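Side-chain contacts in fatty acid amide hydrolase (Candida albicans, PDB 6KVR), which probably hydrolyses monocarboxylic acid amides to the carboxylate and ammonium, as a member of the amidase signature family: residues K72-P76 with E77-I81; F107-R110 with A111-H115; S85-E88 with L89-I93. All coordinates share one frame; numbering follows the deposited sequence.

Interaction 1 of 3, residues K72-P76 with E77-I81; sequences KLLTP and EEFAI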
loop_
_atom_site.group_PDB
_atom_site.type_symbol
_atom_site.label_atom_id
_atom_site.label_comp_id
_atom_site.label_asym_id
_atom_site.label_seq_id
_atom_site.Cartn_x
_atom_site.Cartn_y
_atom_site.Cartn_z
ATOM N N LYS A 72 -40.090 -19.777 20.252
ATOM C CA LYS A 72 -39.074 -20.255 21.187
ATOM C C LYS A 72 -38.390 -21.519 20.662
ATOM O O LYS A 72 -38.458 -22.591 21.267
ATOM C CB LYS A 72 -39.687 -20.492 22.574
ATOM C CG LYS A 72 -40.310 -19.243 23.208
ATOM C CD LYS A 72 -41.198 -19.584 24.407
ATOM C CE LYS A 72 -41.106 -18.515 25.490
ATOM N NZ LYS A 72 -40.685 -19.058 26.824
ATOM N N LEU A 73 -37.717 -21.380 19.510
ATOM C CA LEU A 73 -37.139 -22.562 18.875
ATOM C C LEU A 73 -35.908 -23.079 19.612
ATOM O O LEU A 73 -35.575 -24.257 19.477
ATOM C CB LEU A 73 -36.789 -22.270 17.416
ATOM C CG LEU A 73 -37.914 -21.774 16.504
ATOM C CD1 LEU A 73 -37.386 -21.627 15.068
ATOM C CD2 LEU A 73 -39.137 -22.697 16.559
ATOM N N LEU A 74 -35.219 -22.229 20.359
ATOM C CA LEU A 74 -34.139 -22.637 21.241
ATOM C C LEU A 74 -34.636 -22.632 22.686
ATOM O O LEU A 74 -35.623 -21.970 23.021
ATOM C CB LEU A 74 -32.930 -21.700 21.105
ATOM C CG LEU A 74 -32.412 -21.392 19.692
ATOM C CD1 LEU A 74 -31.513 -20.171 19.731
ATOM C CD2 LEU A 74 -31.686 -22.587 19.053
ATOM N N THR A 75 -33.937 -23.383 23.541
ATOM C CA THR A 75 -34.231 -23.375 24.964
ATOM C C THR A 75 -33.852 -22.024 25.562
ATOM O O THR A 75 -33.138 -21.235 24.934
ATOM C CB THR A 75 -33.473 -24.495 25.682
ATOM O OG1 THR A 75 -32.069 -24.198 25.689
ATOM C CG2 THR A 75 -33.718 -25.844 25.002
ATOM N N PRO A 76 -34.336 -21.718 26.771
ATOM C CA PRO A 76 -33.878 -20.485 27.434
ATOM C C PRO A 76 -32.372 -20.411 27.583
ATOM O O PRO A 76 -31.800 -19.315 27.524
ATOM C CB PRO A 76 -34.580 -20.543 28.799
ATOM C CG PRO A 76 -35.819 -21.317 28.539
ATOM C CD PRO A 76 -35.481 -22.331 27.474
ATOM N N GLU A 77 -31.712 -21.553 27.785
ATOM C CA GLU A 77 -30.262 -21.578 27.939
ATOM C C GLU A 77 -29.563 -21.224 26.630
ATOM O O GLU A 77 -28.603 -20.442 26.626
ATOM C CB GLU A 77 -29.810 -22.963 28.409
ATOM C CG GLU A 77 -30.116 -23.321 29.863
ATOM C CD GLU A 77 -31.598 -23.612 30.112
ATOM O OE1 GLU A 77 -32.269 -24.234 29.244
ATOM O OE2 GLU A 77 -32.086 -23.251 31.208
ATOM N N GLU A 78 -30.033 -21.800 25.514
ATOM C CA GLU A 78 -29.451 -21.504 24.206
ATOM C C GLU A 78 -29.661 -20.044 23.821
ATOM O O GLU A 78 -28.763 -19.415 23.243
ATOM C CB GLU A 78 -30.045 -22.430 23.146
ATOM C CG GLU A 78 -29.530 -23.876 23.191
ATOM C CD GLU A 78 -30.413 -24.822 22.384
ATOM O OE1 GLU A 78 -31.649 -24.623 22.401
ATOM O OE2 GLU A 78 -29.880 -25.756 21.726
ATOM N N PHE A 79 -30.835 -19.481 24.137
ATOM C CA PHE A 79 -31.044 -18.052 23.907
ATOM C C PHE A 79 -30.119 -17.225 24.788
ATOM O O PHE A 79 -29.579 -16.199 24.350
ATOM C CB PHE A 79 -32.500 -17.661 24.169
ATOM C CG PHE A 79 -33.415 -17.884 22.996
ATOM C CD1 PHE A 79 -33.179 -17.254 21.775
ATOM C CD2 PHE A 79 -34.524 -18.716 23.112
ATOM C CE1 PHE A 79 -34.021 -17.464 20.682
ATOM C CE2 PHE A 79 -35.368 -18.933 22.028
ATOM C CZ PHE A 79 -35.116 -18.302 20.810
ATOM N N ALA A 80 -29.933 -17.656 26.036
ATOM C CA ALA A 80 -29.077 -16.915 26.951
ATOM C C ALA A 80 -27.640 -16.910 26.457
ATOM O O ALA A 80 -26.945 -15.893 26.545
ATOM C CB ALA A 80 -29.162 -17.519 28.354
ATOM N N ILE A 81 -27.187 -18.038 25.911
ATOM C CA ILE A 81 -25.833 -18.111 25.378
ATOM C C ILE A 81 -25.716 -17.284 24.098
ATOM O O ILE A 81 -24.868 -16.385 24.001
ATOM C CB ILE A 81 -25.434 -19.579 25.150
ATOM C CG1 ILE A 81 -25.144 -20.246 26.496
ATOM C CG2 ILE A 81 -24.220 -19.677 24.215
ATOM C CD1 ILE A 81 -24.869 -21.728 26.400
#

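Interaction 2 of 3, residues F107-R110 with A111-H115; sequences FAHR and ATLAH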
loop_
_atom_site.group_PDB
_atom_site.type_symbol
_atom_site.label_atom_id
_atom_site.label_comp_id
_atom_site.label_asym_id
_atom_site.label_seq_id
_atom_site.Cartn_x
_atom_site.Cartn_y
_atom_site.Cartn_z
ATOM N N PHE A 107 -24.925 -22.208 19.374
ATOM C CA PHE A 107 -24.714 -21.575 18.079
ATOM C C PHE A 107 -24.916 -22.565 16.938
ATOM O O PHE A 107 -25.508 -22.223 15.906
ATOM C CB PHE A 107 -23.314 -20.955 18.030
ATOM C CG PHE A 107 -23.229 -19.630 18.719
ATOM C CD1 PHE A 107 -23.715 -18.488 18.104
ATOM C CD2 PHE A 107 -22.681 -19.527 19.991
ATOM C CE1 PHE A 107 -23.655 -17.273 18.739
ATOM C CE2 PHE A 107 -22.620 -18.313 20.636
ATOM C CZ PHE A 107 -23.102 -17.179 20.008
ATOM N N ALA A 108 -24.453 -23.802 17.113
ATOM C CA ALA A 108 -24.631 -24.810 16.073
ATOM C C ALA A 108 -26.112 -25.049 15.787
ATOM O O ALA A 108 -26.533 -25.136 14.621
ATOM C CB ALA A 108 -23.943 -26.113 16.491
ATOM N N HIS A 109 -26.913 -25.189 16.853
ATOM C CA HIS A 109 -28.361 -25.268 16.711
ATOM C C HIS A 109 -28.904 -24.036 15.992
ATOM O O HIS A 109 -29.633 -24.151 15.000
ATOM C CB HIS A 109 -28.990 -25.417 18.106
ATOM C CG HIS A 109 -30.438 -25.807 18.098
ATOM N ND1 HIS A 109 -31.107 -26.184 19.245
ATOM C CD2 HIS A 109 -31.348 -25.865 17.095
ATOM C CE1 HIS A 109 -32.363 -26.466 18.945
ATOM N NE2 HIS A 109 -32.535 -26.285 17.648
ATOM N N ARG A 110 -28.535 -22.839 16.464
ATOM C CA ARG A 110 -29.077 -21.624 15.863
ATOM C C ARG A 110 -28.636 -21.469 14.407
ATOM O O ARG A 110 -29.396 -20.930 13.591
ATOM C CB ARG A 110 -28.680 -20.402 16.698
ATOM C CG ARG A 110 -29.553 -19.162 16.452
ATOM C CD ARG A 110 -29.470 -18.134 17.593
ATOM N NE ARG A 110 -30.027 -16.839 17.205
ATOM C CZ ARG A 110 -30.339 -15.857 18.045
ATOM N NH1 ARG A 110 -30.184 -15.984 19.354
ATOM N NH2 ARG A 110 -30.828 -14.719 17.562
ATOM N N ALA A 111 -27.439 -21.970 14.055
ATOM C CA ALA A 111 -26.966 -21.868 12.673
ATOM C C ALA A 111 -27.716 -22.826 11.758
ATOM O O ALA A 111 -27.967 -22.504 10.590
ATOM C CB ALA A 111 -25.455 -22.126 12.605
ATOM N N THR A 112 -28.083 -24.011 12.262
ATOM C CA THR A 112 -28.866 -24.939 11.441
ATOM C C THR A 112 -30.243 -24.362 11.140
ATOM O O THR A 112 -30.741 -24.467 10.009
ATOM C CB THR A 112 -29.002 -26.296 12.144
ATOM O OG1 THR A 112 -27.704 -26.778 12.512
ATOM C CG2 THR A 112 -29.656 -27.313 11.231
ATOM N N LEU A 113 -30.873 -23.746 12.145
ATOM C CA LEU A 113 -32.121 -23.030 11.906
ATOM C C LEU A 113 -31.922 -21.923 10.873
ATOM O O LEU A 113 -32.689 -21.818 9.907
ATOM C CB LEU A 113 -32.667 -22.481 13.228
ATOM C CG LEU A 113 -33.124 -23.606 14.176
ATOM C CD1 LEU A 113 -33.314 -23.094 15.603
ATOM C CD2 LEU A 113 -34.379 -24.327 13.661
ATOM N N ALA A 114 -30.854 -21.127 11.027
ATOM C CA ALA A 114 -30.556 -20.076 10.049
ATOM C C ALA A 114 -30.517 -20.626 8.619
ATOM O O ALA A 114 -31.154 -20.073 7.711
ATOM C CB ALA A 114 -29.230 -19.395 10.399
ATOM N N HIS A 115 -29.791 -21.732 8.408
ATOM C CA HIS A 115 -29.721 -22.335 7.077
ATOM C C HIS A 115 -31.086 -22.805 6.585
ATOM O O HIS A 115 -31.415 -22.639 5.405
ATOM C CB HIS A 115 -28.750 -23.516 7.063
ATOM C CG HIS A 115 -28.623 -24.154 5.713
ATOM N ND1 HIS A 115 -28.088 -23.495 4.626
ATOM C CD2 HIS A 115 -29.003 -25.370 5.260
ATOM C CE1 HIS A 115 -28.112 -24.287 3.571
ATOM N NE2 HIS A 115 -28.669 -25.432 3.925
#

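Interaction 3 of 3, residues S85-E88 with L89-I93; sequences SATE and LAKKI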
loop_
_atom_site.group_PDB
_atom_site.type_symbol
_atom_site.label_atom_id
_atom_site.label_comp_id
_atom_site.label_asym_id
_atom_site.label_seq_id
_atom_site.Cartn_x
_atom_site.Cartn_y
_atom_site.Cartn_z
ATOM N N SER A 85 -22.796 -10.940 23.657
ATOM C CA SER A 85 -21.733 -10.553 22.740
ATOM C C SER A 85 -20.578 -11.541 22.833
ATOM O O SER A 85 -20.370 -12.193 23.860
ATOM C CB SER A 85 -21.221 -9.148 23.045
ATOM O OG SER A 85 -20.358 -9.177 24.170
ATOM N N ALA A 86 -19.823 -11.652 21.738
ATOM C CA ALA A 86 -18.620 -12.477 21.757
ATOM C C ALA A 86 -17.658 -12.023 22.850
ATOM O O ALA A 86 -16.957 -12.850 23.449
ATOM C CB ALA A 86 -17.941 -12.435 20.386
ATOM N N THR A 87 -17.618 -10.721 23.130
ATOM C CA THR A 87 -16.762 -10.221 24.198
ATOM C C THR A 87 -17.119 -10.859 25.537
ATOM O O THR A 87 -16.251 -11.401 26.224
ATOM C CB THR A 87 -16.853 -8.697 24.270
ATOM O OG1 THR A 87 -16.547 -8.143 22.986
ATOM C CG2 THR A 87 -15.850 -8.151 25.275
ATOM N N GLU A 88 -18.399 -10.837 25.913
ATOM C CA GLU A 88 -18.773 -11.409 27.206
ATOM C C GLU A 88 -18.782 -12.942 27.183
ATOM O O GLU A 88 -18.436 -13.566 28.194
ATOM C CB GLU A 88 -20.115 -10.829 27.667
ATOM C CG GLU A 88 -21.231 -10.800 26.631
ATOM C CD GLU A 88 -22.341 -9.776 26.971
ATOM O OE1 GLU A 88 -23.092 -9.352 26.047
ATOM O OE2 GLU A 88 -22.478 -9.417 28.165
ATOM N N LEU A 89 -19.119 -13.571 26.045
ATOM C CA LEU A 89 -18.870 -15.006 25.898
ATOM C C LEU A 89 -17.404 -15.351 26.167
ATOM O O LEU A 89 -17.097 -16.360 26.820
ATOM C CB LEU A 89 -19.256 -15.469 24.498
ATOM C CG LEU A 89 -20.703 -15.774 24.139
ATOM C CD1 LEU A 89 -20.747 -16.167 22.676
ATOM C CD2 LEU A 89 -21.308 -16.868 25.020
ATOM N N ALA A 90 -16.483 -14.534 25.658
ATOM C CA ALA A 90 -15.064 -14.830 25.824
ATOM C C ALA A 90 -14.662 -14.749 27.293
ATOM O O ALA A 90 -13.990 -15.652 27.813
ATOM C CB ALA A 90 -14.219 -13.875 24.972
ATOM N N LYS A 91 -15.074 -13.672 27.977
ATOM C CA LYS A 91 -14.800 -13.540 29.408
ATOM C C LYS A 91 -15.427 -14.682 30.207
ATOM O O LYS A 91 -14.800 -15.224 31.128
ATOM C CB LYS A 91 -15.313 -12.193 29.925
ATOM C CG LYS A 91 -14.431 -10.994 29.619
ATOM C CD LYS A 91 -15.263 -9.741 29.306
ATOM C CE LYS A 91 -14.481 -8.458 29.647
ATOM N NZ LYS A 91 -14.673 -7.303 28.692
ATOM N N LYS A 92 -16.667 -15.063 29.875
ATOM C CA LYS A 92 -17.331 -16.136 30.615
ATOM C C LYS A 92 -16.592 -17.463 30.459
ATOM O O LYS A 92 -16.359 -18.175 31.442
ATOM C CB LYS A 92 -18.784 -16.285 30.159
ATOM C CG LYS A 92 -19.749 -15.228 30.671
ATOM C CD LYS A 92 -21.132 -15.858 30.894
ATOM C CE LYS A 92 -22.228 -14.798 31.076
ATOM N NZ LYS A 92 -21.746 -13.583 31.818
ATOM N N ILE A 93 -16.230 -17.825 29.222
ATOM C CA ILE A 93 -15.479 -19.060 28.986
ATOM C C ILE A 93 -14.143 -19.017 29.716
ATOM O O ILE A 93 -13.737 -19.984 30.371
ATOM C CB ILE A 93 -15.273 -19.288 27.479
ATOM C CG1 ILE A 93 -16.614 -19.515 26.782
ATOM C CG2 ILE A 93 -14.310 -20.446 27.242
ATOM C CD1 ILE A 93 -16.555 -19.292 25.282
#

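Interaction 1 of 3, residues K72-P76 with E77-I81
Thr75 and Glu78 form a capping box at the start of helix 76-82, and Leu74 and Phe79 pack beside it. Thr75 is the N-cap residue. Its OG1 lies between the backbone N and the carbonyl carbon (chi1 69°), which turns the hydroxyl toward the first turn of the helix. There Thr75 OG1 accepts from Glu78 N at 3.2 Å. The return bond runs from Thr75 N to Glu78 OE1, 2.8 Å long and nearly straight at 165°. A weak bond from Thr75 OG1 to the same Glu78 OE1 adds to the grip. The Glu78 chain is extended beyond CG and crosses the threonine at a slant. Its second oxygen, OE2, is hydrogen-bonded to ND1 of His109 on helix 100-118, so both carboxylate oxygens have partners.

Leu74 stands at about a right angle to both Glu78 and Phe79. Its CB sits over one face of the Phe79 ring, 3.9 Å from the centroid, in a CH-pi contact displaced toward the rim. Leu74 CD1 meets the CD1 and CE1 side of the same ring. Lys72 CA lies at the ring edge, near its plane. Lys72 has positive phi and closes the preceding helix in a Schellman motif. Phe79 therefore packs against the turn that joins helix 64-70 to helix 76-82. Its ring also meets that of Tyr69.

The backbone takes over from the cap with Phe79 N to Thr75 O and Ala80 N to Pro76 O. Alongside the second bond, Ala80 CB comes within 3.3 Å of Pro76 O.

Interaction 2 of 3, residues F107-R110 with A111-H115
His109 and Leu113 lie one turn apart on the alpha-helix 100-118, and Thr112 bonds back to Ala108 on the same helix. The polar side-chain contact is that of Thr112. Its OG1 gives a hydrogen bond of 2.9 Å to Ala108 O, while Thr112 N gives the regular helical bond to the same oxygen at 3.0 Å. The two donors come from opposite faces of the carbonyl plane. A chi1 of -53° puts OG1 beside Thr112 N, which swings the hydroxyl back to the carbonyl that the amide already reaches. The buried hydroxyl is thus satisfied within its own helix.

The apolar contact is between Leu113 and the His109 ring. Leu113 CD1 comes to 3.7 Å from His109 CD2, with His109 NE2 next nearest. The polar end of the ring is taken up outside these residues, ND1 by Glu78, and the ring stacks on Tyr46.

Arg110 points its extended chain off the helix. NE gives a hydrogen bond to Tyr243 O, and NH1 forms a salt bridge with Asp83.

Backbone bonds complete the turn, among them Leu113 N to His109 O. Leu113 CG also touches this carbonyl, 3.6 Å from His109 O.

Interaction 3 of 3, residues S85-E88 with L89-I93
The Glu88 carboxylate is the flat side-chain group here, and it is met at OE1, on the anti lone pair, the one turned away from OE2. The donor is Ser85 N, 2.9 Å from Glu88 OE1 at an angle of 164°. Ser85 OG in turn accepts from Glu88 N at 3.1 Å and adds a weak bond to Glu88 OE1. This is a capping box, with Ser85 as the N-cap of helix 86-94. Glu88 CG sits between its backbone N and carbonyl carbon (chi1 47°), and from there the extended chain runs back to the cap.

The bonds that join 85-88 to 89-93 start at the same residue. Leu89 N gives an almost straight bond to Ser85 O, 2.9 Å at 177°. Leu89 CB and CG rest against Ser85 O, and beyond the helix this side chain packs on Val103 and Phe107 of helix 100-118. Ala90, Lys91 and Lys92 bond back to Ala86, Thr87 and Glu88 through their backbone N-H groups.

On another side, Thr87 and Lys91 lie side by side and point the same way. The lysine bends so that NZ comes to 3.7 Å from Thr87 CG2. The threonine hydroxyl is bonded to Asp305, which also takes Ala86 N.

Lys92 NZ is 5.6 Å from Glu88 OE2, so the opposite charges are near but do not touch. The carboxylate lies at the helix N-terminus, where its negative charge would probably be stabilised by the helix dipole.

In the fold
The three contacts sit on three consecutive helices, 76-82, 86-94 and 100-118. Interaction 2 is buried, interaction 1 is at the surface and interaction 3 is partly buried. Interactions 1 and 3 both use a hydroxyl and a glutamate to start a short helix, but only interaction 1 adds an aromatic face. Interaction 2 lies within a helix and has no cap. All three touch one another. The interface of interactions 1 and 2 is both polar and apolar, with Leu74 packed on His109, Arg110 and Leu113. Interaction 3 meets interaction 2 through apolar side chains alone. Interactions 1 and 3 touch at Ile81 O and Leu89 CD2.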